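Local coordinates for protein polysaccharide deacetylase (Ammonifex degensii, PDB 4WCJ) that probably removes N-acetyl groups from poly-beta-1,6-N-acetyl-D-glucosamine, as a zinc-binding polysaccharide deacetylase of carbohydrate esterase family 4, at residues 153-161 with 182-193; 201-210 with 219-230. One frame throughout, in Å; residues are numbered along the deposited sequence.

Contact 1: 153-161 with 182-193. With ZN (zinc ion), chain B.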
loop_
_atom_site.group_PDB
_atom_site.type_symbol
_atom_site.label_atom_id
_atom_site.label_comp_id
_atom_site.label_asym_id
_atom_site.label_seq_id
_atom_site.Cartn_x
_atom_site.Cartn_y
_atom_site.Cartn_z
ATOM N N VAL A 153 -3.233 -8.565 -3.755
ATOM C CA VAL A 153 -1.820 -8.816 -4.010
ATOM C C VAL A 153 -1.064 -8.314 -2.778
ATOM O O VAL A 153 -1.308 -7.200 -2.319
ATOM C CB VAL A 153 -1.313 -8.099 -5.280
ATOM C CG1 VAL A 153 0.190 -8.346 -5.489
ATOM C CG2 VAL A 153 -2.106 -8.559 -6.504
ATOM N N VAL A 154 -0.191 -9.145 -2.223
ATOM C CA VAL A 154 0.562 -8.743 -1.043
ATOM C C VAL A 154 1.943 -8.170 -1.399
ATOM O O VAL A 154 2.696 -8.763 -2.181
ATOM C CB VAL A 154 0.750 -9.921 -0.072
ATOM C CG1 VAL A 154 1.540 -9.487 1.158
ATOM C CG2 VAL A 154 -0.606 -10.477 0.336
ATOM N N GLY A 155 2.262 -7.018 -0.793
ATOM C CA GLY A 155 3.579 -6.419 -0.927
ATOM C C GLY A 155 4.261 -6.406 0.428
ATOM O O GLY A 155 3.664 -6.799 1.428
ATOM N N LEU A 156 5.519 -5.971 0.459
ATOM C CA LEU A 156 6.289 -5.972 1.705
ATOM C C LEU A 156 6.371 -4.568 2.327
ATOM O O LEU A 156 6.562 -3.575 1.625
ATOM C CB LEU A 156 7.694 -6.535 1.449
ATOM C CG LEU A 156 8.623 -6.721 2.659
ATOM C CD1 LEU A 156 8.104 -7.780 3.622
ATOM C CD2 LEU A 156 10.041 -7.061 2.200
ATOM N N HIS A 157 6.229 -4.519 3.649
ATOM C CA HIS A 157 6.235 -3.292 4.444
ATOM C C HIS A 157 7.318 -3.480 5.514
ATOM O O HIS A 157 7.086 -3.259 6.693
ATOM C CB HIS A 157 4.842 -3.064 5.060
ATOM C CG HIS A 157 4.546 -1.651 5.479
ATOM N ND1 HIS A 157 4.955 -0.546 4.762
ATOM C CD2 HIS A 157 3.831 -1.170 6.528
ATOM C CE1 HIS A 157 4.526 0.550 5.360
ATOM N NE2 HIS A 157 3.837 0.200 6.432
ATOM N N THR A 158 8.508 -3.882 5.055
ATOM C CA THR A 158 9.590 -4.491 5.863
ATOM C C THR A 158 9.162 -5.816 6.494
ATOM O O THR A 158 7.972 -6.145 6.539
ATOM C CB THR A 158 10.142 -3.562 7.008
ATOM O OG1 THR A 158 9.248 -3.561 8.134
ATOM C CG2 THR A 158 10.381 -2.151 6.517
ATOM N N TYR A 159 10.148 -6.588 6.955
ATOM C CA TYR A 159 9.870 -7.763 7.787
ATOM C C TYR A 159 9.552 -7.353 9.228
ATOM O O TYR A 159 8.498 -7.698 9.779
ATOM C CB TYR A 159 11.057 -8.739 7.783
ATOM C CG TYR A 159 10.814 -9.977 8.628
ATOM C CD1 TYR A 159 10.126 -11.067 8.112
ATOM C CD2 TYR A 159 11.263 -10.051 9.940
ATOM C CE1 TYR A 159 9.893 -12.193 8.881
ATOM C CE2 TYR A 159 11.033 -11.180 10.715
ATOM C CZ TYR A 159 10.344 -12.242 10.176
ATOM O OH TYR A 159 10.109 -13.365 10.936
ATOM N N ASP A 160 10.477 -6.637 9.852
ATOM C CA ASP A 160 10.250 -6.145 11.213
ATOM C C ASP A 160 11.112 -4.917 11.491
ATOM O O ASP A 160 11.935 -4.901 12.416
ATOM C CB ASP A 160 10.524 -7.253 12.234
ATOM C CG ASP A 160 10.102 -6.873 13.650
ATOM O OD1 ASP A 160 9.193 -6.025 13.810
ATOM O OD2 ASP A 160 10.690 -7.426 14.602
ATOM N N LEU A 161 10.913 -3.879 10.687
ATOM C CA LEU A 161 11.653 -2.634 10.853
ATOM C C LEU A 161 10.711 -1.433 10.847
ATOM O O LEU A 161 11.114 -0.321 10.521
ATOM C CB LEU A 161 12.719 -2.482 9.753
ATOM C CG LEU A 161 14.075 -3.136 10.014
ATOM C CD1 LEU A 161 15.067 -2.792 8.912
ATOM C CD2 LEU A 161 14.634 -2.709 11.368
ATOM N N PHE A 182 18.900 -3.005 6.778
ATOM C CA PHE A 182 17.748 -2.833 5.897
ATOM C C PHE A 182 17.742 -3.871 4.785
ATOM O O PHE A 182 16.687 -4.380 4.395
ATOM C CB PHE A 182 17.725 -1.433 5.284
ATOM C CG PHE A 182 16.574 -1.212 4.346
ATOM C CD1 PHE A 182 15.303 -0.959 4.844
ATOM C CD2 PHE A 182 16.753 -1.274 2.973
ATOM C CE1 PHE A 182 14.233 -0.764 3.989
ATOM C CE2 PHE A 182 15.697 -1.077 2.115
ATOM C CZ PHE A 182 14.424 -0.827 2.623
ATOM N N ALA A 183 18.930 -4.172 4.271
ATOM C CA ALA A 183 19.063 -5.148 3.202
ATOM C C ALA A 183 18.678 -6.536 3.703
ATOM O O ALA A 183 17.975 -7.275 3.013
ATOM C CB ALA A 183 20.475 -5.149 2.652
ATOM N N GLU A 184 19.135 -6.877 4.907
ATOM C CA GLU A 184 18.901 -8.204 5.464
ATOM C C GLU A 184 17.424 -8.394 5.794
ATOM O O GLU A 184 16.845 -9.452 5.530
ATOM C CB GLU A 184 19.770 -8.425 6.704
ATOM C CG GLU A 184 21.193 -8.861 6.358
ATOM C CD GLU A 184 22.220 -8.463 7.405
ATOM O OE1 GLU A 184 21.874 -7.690 8.330
ATOM O OE2 GLU A 184 23.380 -8.925 7.294
ATOM N N ASP A 185 16.823 -7.354 6.358
ATOM C CA ASP A 185 15.402 -7.373 6.695
ATOM C C ASP A 185 14.540 -7.530 5.451
ATOM O O ASP A 185 13.575 -8.294 5.439
ATOM C CB ASP A 185 15.033 -6.091 7.436
ATOM C CG ASP A 185 13.573 -6.033 7.818
ATOM O OD1 ASP A 185 12.771 -5.551 6.993
ATOM O OD2 ASP A 185 13.238 -6.449 8.947
ATOM N N THR A 186 14.892 -6.795 4.402
ATOM C CA THR A 186 14.160 -6.867 3.137
ATOM C C THR A 186 14.253 -8.253 2.520
ATOM O O THR A 186 13.255 -8.782 2.032
ATOM C CB THR A 186 14.669 -5.808 2.130
ATOM O OG1 THR A 186 14.564 -4.508 2.722
ATOM C CG2 THR A 186 13.833 -5.833 0.861
ATOM N N ALA A 187 15.437 -8.855 2.559
ATOM C CA ALA A 187 15.620 -10.194 2.006
ATOM C C ALA A 187 14.833 -11.212 2.817
ATOM O O ALA A 187 14.274 -12.157 2.268
ATOM C CB ALA A 187 17.093 -10.572 1.968
ATOM N N ARG A 188 14.789 -11.012 4.130
ATOM C CA ARG A 188 14.024 -11.900 4.995
ATOM C C ARG A 188 12.543 -11.763 4.676
ATOM O O ARG A 188 11.811 -12.755 4.591
ATOM C CB ARG A 188 14.300 -11.594 6.468
ATOM C CG ARG A 188 13.540 -12.489 7.445
ATOM C CD ARG A 188 13.913 -12.194 8.893
ATOM N NE ARG A 188 13.545 -13.289 9.791
ATOM C CZ ARG A 188 13.815 -13.312 11.093
ATOM N NH1 ARG A 188 14.454 -12.297 11.661
ATOM N NH2 ARG A 188 13.449 -14.352 11.829
ATOM N N GLY A 189 12.107 -10.525 4.482
ATOM C CA GLY A 189 10.713 -10.250 4.183
ATOM C C GLY A 189 10.303 -10.929 2.886
ATOM O O GLY A 189 9.254 -11.571 2.820
ATOM N N THR A 190 11.125 -10.804 1.850
ATOM C CA THR A 190 10.747 -11.400 0.565
ATOM C C THR A 190 10.729 -12.926 0.656
ATOM O O THR A 190 9.834 -13.581 0.100
ATOM C CB THR A 190 11.683 -10.950 -0.579
ATOM O OG1 THR A 190 13.024 -11.389 -0.327
ATOM C CG2 THR A 190 11.657 -9.447 -0.697
ATOM N N ALA A 191 11.703 -13.487 1.368
ATOM C CA ALA A 191 11.795 -14.937 1.533
ATOM C C ALA A 191 10.554 -15.449 2.256
ATOM O O ALA A 191 9.975 -16.474 1.884
ATOM C CB ALA A 191 13.046 -15.318 2.305
ATOM N N CYS A 192 10.150 -14.715 3.286
ATOM C CA CYS A 192 9.017 -15.104 4.104
ATOM C C CYS A 192 7.716 -15.088 3.302
ATOM O O CYS A 192 6.911 -16.019 3.394
ATOM C CB CYS A 192 8.907 -14.188 5.324
ATOM S SG CYS A 192 7.556 -14.623 6.419
ATOM N N LEU A 193 7.514 -14.044 2.503
ATOM C CA LEU A 193 6.310 -13.951 1.673
ATOM C C LEU A 193 6.310 -15.043 0.610
ATOM O O LEU A 193 5.261 -15.579 0.256
ATOM C CB LEU A 193 6.210 -12.575 1.010
ATOM C CG LEU A 193 5.857 -11.428 1.947
ATOM C CD1 LEU A 193 5.836 -10.105 1.189
ATOM C CD2 LEU A 193 4.529 -11.704 2.610
HETATM ZN ZN ZN B . 2.910 1.223 8.068
HETATM O O HOH W 1 1.623 2.373 9.500
HETATM O O HOH W 2 1.959 2.877 6.773
#
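The ring of Y159 takes the extended chain of R188 over one face, with CD of R188 3.5 Å from the ring centroid in a CH-pi contact; the guanidinium follows, its plane 8° from the ring's. SG of C192 and OD2 of D185 lie at its edge, and OG1 of T186 over a face of the F182 ring. The contact joins strand 153-156 and the loop after it, which carries H157, a zinc ligand with D99 and H162, to helix 182-193, a helix around the parallel strands of the beta-alpha barrel seen in family 4 carbohydrate esterases. With CG anti to the backbone N (chi1 180°), D185 points its carboxylate at the loop, so both oxygens meet successive amides: OD1 accepts from N of Y159 at 2.8 Å, tilted out of the carboxylate plane, while OD2 uses its syn lone pair for N of D160 at 2.9 Å. L161 runs alongside D185 the opposite way, its CG 3.6 Å from OD2 of D185. CD1 of L156 sits 3.6 Å from CA of G189, and a CB there would run into CD2 of L156. OG1 of T158 donates to O of H157 and accepts from N of L161 at 3.1 Å, an ST motif.

Contact 2: 201-210 with 219-230; sequences TRYFAYPYGF and LRTQGFSLVFTL
F204 and F224 meet edge to face, the edge of F204 toward F224, with centroids 5.6 Å apart and planes at 74°. CB of F204 also lies over that face, and CD2 of L219 sits over the face of F204, 3.9 Å from its centroid. With CG anti to the backbone N (chi1 -174°), the F204 ring lies across L219. An alanine here would keep the CB contact but is likely to leave a gap between L219 and F224. Beneath this tight core, strands 203-205 and 226-229 pair in parallel: N of F204 donates to O of L226. N of F228 donates to O of F204 at 2.7 Å. The other side of the sheet packs Y203 CE1 against L226 CD1 at 3.6 Å. Side chains at the exposed ends are looser, although the backbone stays bonded there. R202 lays its guanidinium over OG of S225 without a hydrogen bond and pairs with E79; exposed F210 brings only CZ near O of L230. Helix 213-221, ended by a Schellman motif with G223 as C-prime, links the two strands in a right-handed beta-alpha-beta crossover. F224 touches helix 179-197, Y203 packs on strand 119-123, and strand 226-229 continues the sheet to strand 242-247.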
loop_
_atom_site.group_PDB
_atom_site.type_symbol
_atom_site.label_atom_id
_atom_site.label_comp_id
_atom_site.label_asym_id
_atom_site.label_seq_id
_atom_site.Cartn_x
_atom_site.Cartn_y
_atom_site.Cartn_z
ATOM N N THR A 201 7.865 -11.223 -4.607
ATOM C CA THR A 201 7.274 -9.962 -4.168
ATOM C C THR A 201 7.740 -8.796 -5.035
ATOM O O THR A 201 8.895 -8.388 -4.957
ATOM C CB THR A 201 7.627 -9.665 -2.697
ATOM O OG1 THR A 201 7.338 -10.816 -1.897
ATOM C CG2 THR A 201 6.849 -8.455 -2.177
ATOM N N ARG A 202 6.843 -8.242 -5.844
ATOM C CA ARG A 202 7.227 -7.144 -6.736
ATOM C C ARG A 202 7.170 -5.758 -6.078
ATOM O O ARG A 202 7.841 -4.815 -6.529
ATOM C CB ARG A 202 6.329 -7.148 -7.978
ATOM C CG ARG A 202 6.453 -8.392 -8.838
ATOM C CD ARG A 202 5.570 -8.314 -10.083
ATOM N NE ARG A 202 6.137 -7.478 -11.140
ATOM C CZ ARG A 202 7.107 -7.869 -11.963
ATOM N NH1 ARG A 202 7.555 -7.051 -12.909
ATOM N NH2 ARG A 202 7.637 -9.081 -11.842
ATOM N N TYR A 203 6.392 -5.622 -5.005
ATOM C CA TYR A 203 6.044 -4.288 -4.519
ATOM C C TYR A 203 6.435 -4.025 -3.072
ATOM O O TYR A 203 6.231 -4.869 -2.202
ATOM C CB TYR A 203 4.541 -4.073 -4.693
ATOM C CG TYR A 203 4.082 -4.430 -6.084
ATOM C CD1 TYR A 203 4.723 -3.901 -7.191
ATOM C CD2 TYR A 203 3.032 -5.314 -6.293
ATOM C CE1 TYR A 203 4.331 -4.227 -8.476
ATOM C CE2 TYR A 203 2.632 -5.642 -7.569
ATOM C CZ TYR A 203 3.283 -5.097 -8.658
ATOM O OH TYR A 203 2.881 -5.437 -9.939
ATOM N N PHE A 204 6.961 -2.825 -2.818
ATOM C CA PHE A 204 7.401 -2.441 -1.479
ATOM C C PHE A 204 6.856 -1.070 -1.089
ATOM O O PHE A 204 6.795 -0.161 -1.919
ATOM C CB PHE A 204 8.938 -2.428 -1.410
ATOM C CG PHE A 204 9.488 -2.176 -0.026
ATOM C CD1 PHE A 204 9.656 -0.880 0.455
ATOM C CD2 PHE A 204 9.876 -3.236 0.774
ATOM C CE1 PHE A 204 10.165 -0.660 1.713
ATOM C CE2 PHE A 204 10.391 -3.014 2.038
ATOM C CZ PHE A 204 10.531 -1.733 2.509
ATOM N N ALA A 205 6.467 -0.929 0.178
ATOM C CA ALA A 205 6.031 0.362 0.727
ATOM C C ALA A 205 6.867 0.721 1.943
ATOM O O ALA A 205 6.999 -0.075 2.877
ATOM C CB ALA A 205 4.557 0.328 1.094
ATOM N N TYR A 206 7.435 1.923 1.926
ATOM C CA TYR A 206 8.222 2.413 3.055
ATOM C C TYR A 206 7.342 2.734 4.250
ATOM O O TYR A 206 6.392 3.508 4.123
ATOM C CB TYR A 206 8.993 3.677 2.678
ATOM C CG TYR A 206 10.221 3.486 1.811
ATOM C CD1 TYR A 206 11.312 2.748 2.261
ATOM C CD2 TYR A 206 10.307 4.080 0.558
ATOM C CE1 TYR A 206 12.439 2.583 1.478
ATOM C CE2 TYR A 206 11.440 3.924 -0.230
ATOM C CZ TYR A 206 12.500 3.174 0.234
ATOM O OH TYR A 206 13.630 3.028 -0.545
ATOM N N PRO A 207 7.662 2.158 5.415
ATOM C CA PRO A 207 7.014 2.646 6.635
ATOM C C PRO A 207 7.355 4.120 6.830
ATOM O O PRO A 207 8.500 4.522 6.574
ATOM C CB PRO A 207 7.617 1.773 7.736
ATOM C CG PRO A 207 8.114 0.546 7.019
ATOM C CD PRO A 207 8.587 1.047 5.681
ATOM N N TYR A 208 6.348 4.898 7.220
ATOM C CA TYR A 208 6.438 6.346 7.451
ATOM C C TYR A 208 6.615 7.110 6.135
ATOM O O TYR A 208 6.682 8.333 6.129
ATOM C CB TYR A 208 7.553 6.674 8.460
ATOM C CG TYR A 208 7.455 5.818 9.702
ATOM C CD1 TYR A 208 6.419 5.994 10.620
ATOM C CD2 TYR A 208 8.373 4.805 9.936
ATOM C CE1 TYR A 208 6.314 5.184 11.745
ATOM C CE2 TYR A 208 8.278 4.001 11.060
ATOM C CZ TYR A 208 7.252 4.190 11.951
ATOM O OH TYR A 208 7.191 3.371 13.048
ATOM N N GLY A 209 6.661 6.385 5.020
ATOM C CA GLY A 209 6.428 6.987 3.720
ATOM C C GLY A 209 7.595 7.363 2.832
ATOM O O GLY A 209 7.382 7.766 1.686
ATOM N N PHE A 210 8.821 7.255 3.332
ATOM C CA PHE A 210 9.964 7.756 2.560
ATOM C C PHE A 210 11.228 6.930 2.687
ATOM O O PHE A 210 11.423 6.214 3.658
ATOM C CB PHE A 210 10.248 9.204 2.959
ATOM C CG PHE A 210 9.058 10.092 2.792
ATOM C CD1 PHE A 210 8.726 10.588 1.541
ATOM C CD2 PHE A 210 8.221 10.362 3.865
ATOM C CE1 PHE A 210 7.605 11.378 1.370
ATOM C CE2 PHE A 210 7.099 11.147 3.703
ATOM C CZ PHE A 210 6.789 11.658 2.454
ATOM N N LEU A 219 16.402 -1.920 -2.636
ATOM C CA LEU A 219 15.164 -2.474 -3.191
ATOM C C LEU A 219 15.305 -2.861 -4.666
ATOM O O LEU A 219 14.818 -3.917 -5.089
ATOM C CB LEU A 219 14.015 -1.480 -3.026
ATOM C CG LEU A 219 13.665 -1.150 -1.575
ATOM C CD1 LEU A 219 12.573 -0.088 -1.511
ATOM C CD2 LEU A 219 13.261 -2.412 -0.824
ATOM N N ARG A 220 15.971 -2.021 -5.455
ATOM C CA ARG A 220 16.107 -2.309 -6.875
ATOM C C ARG A 220 16.889 -3.599 -7.076
ATOM O O ARG A 220 16.474 -4.476 -7.844
ATOM C CB ARG A 220 16.797 -1.162 -7.617
ATOM C CG ARG A 220 16.747 -1.298 -9.135
ATOM C CD ARG A 220 17.724 -0.352 -9.822
ATOM N NE ARG A 220 19.111 -0.684 -9.506
ATOM C CZ ARG A 220 19.834 -1.587 -10.162
ATOM N NH1 ARG A 220 19.305 -2.265 -11.176
ATOM N NH2 ARG A 220 21.089 -1.816 -9.801
ATOM N N THR A 221 18.013 -3.722 -6.377
ATOM C CA THR A 221 18.872 -4.888 -6.548
ATOM C C THR A 221 18.217 -6.146 -5.995
ATOM O O THR A 221 18.569 -7.254 -6.391
ATOM C CB THR A 221 20.255 -4.698 -5.880
ATOM O OG1 THR A 221 20.112 -4.681 -4.453
ATOM C CG2 THR A 221 20.897 -3.406 -6.343
ATOM N N GLN A 222 17.253 -5.981 -5.093
ATOM C CA GLN A 222 16.521 -7.132 -4.580
ATOM C C GLN A 222 15.263 -7.416 -5.395
ATOM O O GLN A 222 14.421 -8.219 -4.990
ATOM C CB GLN A 222 16.177 -6.938 -3.108
ATOM C CG GLN A 222 17.380 -7.132 -2.214
ATOM C CD GLN A 222 17.016 -7.267 -0.761
ATOM O OE1 GLN A 222 15.941 -7.758 -0.425
ATOM N NE2 GLN A 222 17.909 -6.821 0.119
ATOM N N GLY A 223 15.138 -6.754 -6.540
ATOM C CA GLY A 223 14.152 -7.134 -7.533
ATOM C C GLY A 223 12.788 -6.470 -7.497
ATOM O O GLY A 223 11.894 -6.880 -8.233
ATOM N N PHE A 224 12.612 -5.454 -6.661
ATOM C CA PHE A 224 11.323 -4.774 -6.590
ATOM C C PHE A 224 11.057 -3.937 -7.842
ATOM O O PHE A 224 11.955 -3.267 -8.373
ATOM C CB PHE A 224 11.243 -3.925 -5.315
ATOM C CG PHE A 224 11.079 -4.751 -4.079
ATOM C CD1 PHE A 224 9.818 -5.173 -3.681
ATOM C CD2 PHE A 224 12.184 -5.162 -3.347
ATOM C CE1 PHE A 224 9.653 -5.965 -2.560
ATOM C CE2 PHE A 224 12.026 -5.944 -2.214
ATOM C CZ PHE A 224 10.755 -6.351 -1.826
ATOM N N SER A 225 9.817 -4.010 -8.324
ATOM C CA SER A 225 9.394 -3.307 -9.529
ATOM C C SER A 225 8.753 -1.956 -9.224
ATOM O O SER A 225 8.763 -1.053 -10.063
ATOM C CB SER A 225 8.413 -4.172 -10.316
ATOM O OG SER A 225 8.988 -5.432 -10.608
ATOM N N LEU A 226 8.168 -1.836 -8.037
ATOM C CA LEU A 226 7.568 -0.585 -7.590
ATOM C C LEU A 226 7.849 -0.345 -6.125
ATOM O O LEU A 226 7.777 -1.265 -5.303
ATOM C CB LEU A 226 6.058 -0.569 -7.820
ATOM C CG LEU A 226 5.556 -0.584 -9.262
ATOM C CD1 LEU A 226 4.043 -0.753 -9.269
ATOM C CD2 LEU A 226 5.974 0.671 -10.036
ATOM N N VAL A 227 8.146 0.910 -5.820
ATOM C CA VAL A 227 8.436 1.368 -4.472
ATOM C C VAL A 227 7.447 2.483 -4.147
ATOM O O VAL A 227 7.393 3.494 -4.847
ATOM C CB VAL A 227 9.885 1.866 -4.353
ATOM C CG1 VAL A 227 10.163 2.377 -2.947
ATOM C CG2 VAL A 227 10.863 0.749 -4.749
ATOM N N PHE A 228 6.639 2.278 -3.113
ATOM C CA PHE A 228 5.546 3.198 -2.803
ATOM C C PHE A 228 5.856 4.124 -1.638
ATOM O O PHE A 228 6.339 3.681 -0.595
ATOM C CB PHE A 228 4.275 2.427 -2.473
ATOM C CG PHE A 228 3.691 1.684 -3.638
ATOM C CD1 PHE A 228 4.274 0.511 -4.098
ATOM C CD2 PHE A 228 2.544 2.145 -4.256
ATOM C CE1 PHE A 228 3.728 -0.184 -5.162
ATOM C CE2 PHE A 228 1.986 1.454 -5.320
ATOM C CZ PHE A 228 2.583 0.287 -5.772
ATOM N N THR A 229 5.547 5.401 -1.832
ATOM C CA THR A 229 5.782 6.443 -0.841
ATOM C C THR A 229 4.461 7.063 -0.402
ATOM O O THR A 229 3.407 6.657 -0.872
ATOM C CB THR A 229 6.689 7.546 -1.410
ATOM O OG1 THR A 229 5.958 8.343 -2.355
ATOM C CG2 THR A 229 7.902 6.952 -2.119
ATOM N N LEU A 230 4.525 8.064 0.478
ATOM C CA LEU A 230 3.337 8.834 0.858
ATOM C C LEU A 230 3.429 10.261 0.305
ATOM O O LEU A 230 2.945 11.219 0.916
ATOM C CB LEU A 230 3.156 8.850 2.381
ATOM C CG LEU A 230 2.749 7.506 2.991
ATOM C CD1 LEU A 230 2.725 7.556 4.515
ATOM C CD2 LEU A 230 1.398 7.048 2.434
HETATM O O HOH W 3 5.071 4.503 1.847
#

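Contact 1 and contact 2 are consecutive along the chain; their centres lie about 10 Å apart, and both reach the same parallel sheet, where L156 and Y203 share backbone hydrogen bonding. The tie to the metal site runs through H157: ND1 of H157 is 2.8 Å from O of A205, a probable hydrogen bond that would help orient, from the second shell, the ring whose NE2 binds zinc at 2.1 Å. The Y208 side chain, about 6 Å from the zinc ion at nearest atoms, meets the ring of H162. Farther from the site, NE2 of Q222 reaches O of A183 at 2.9 Å, so the turn after helix 213-221 is also joined to helix 179-197.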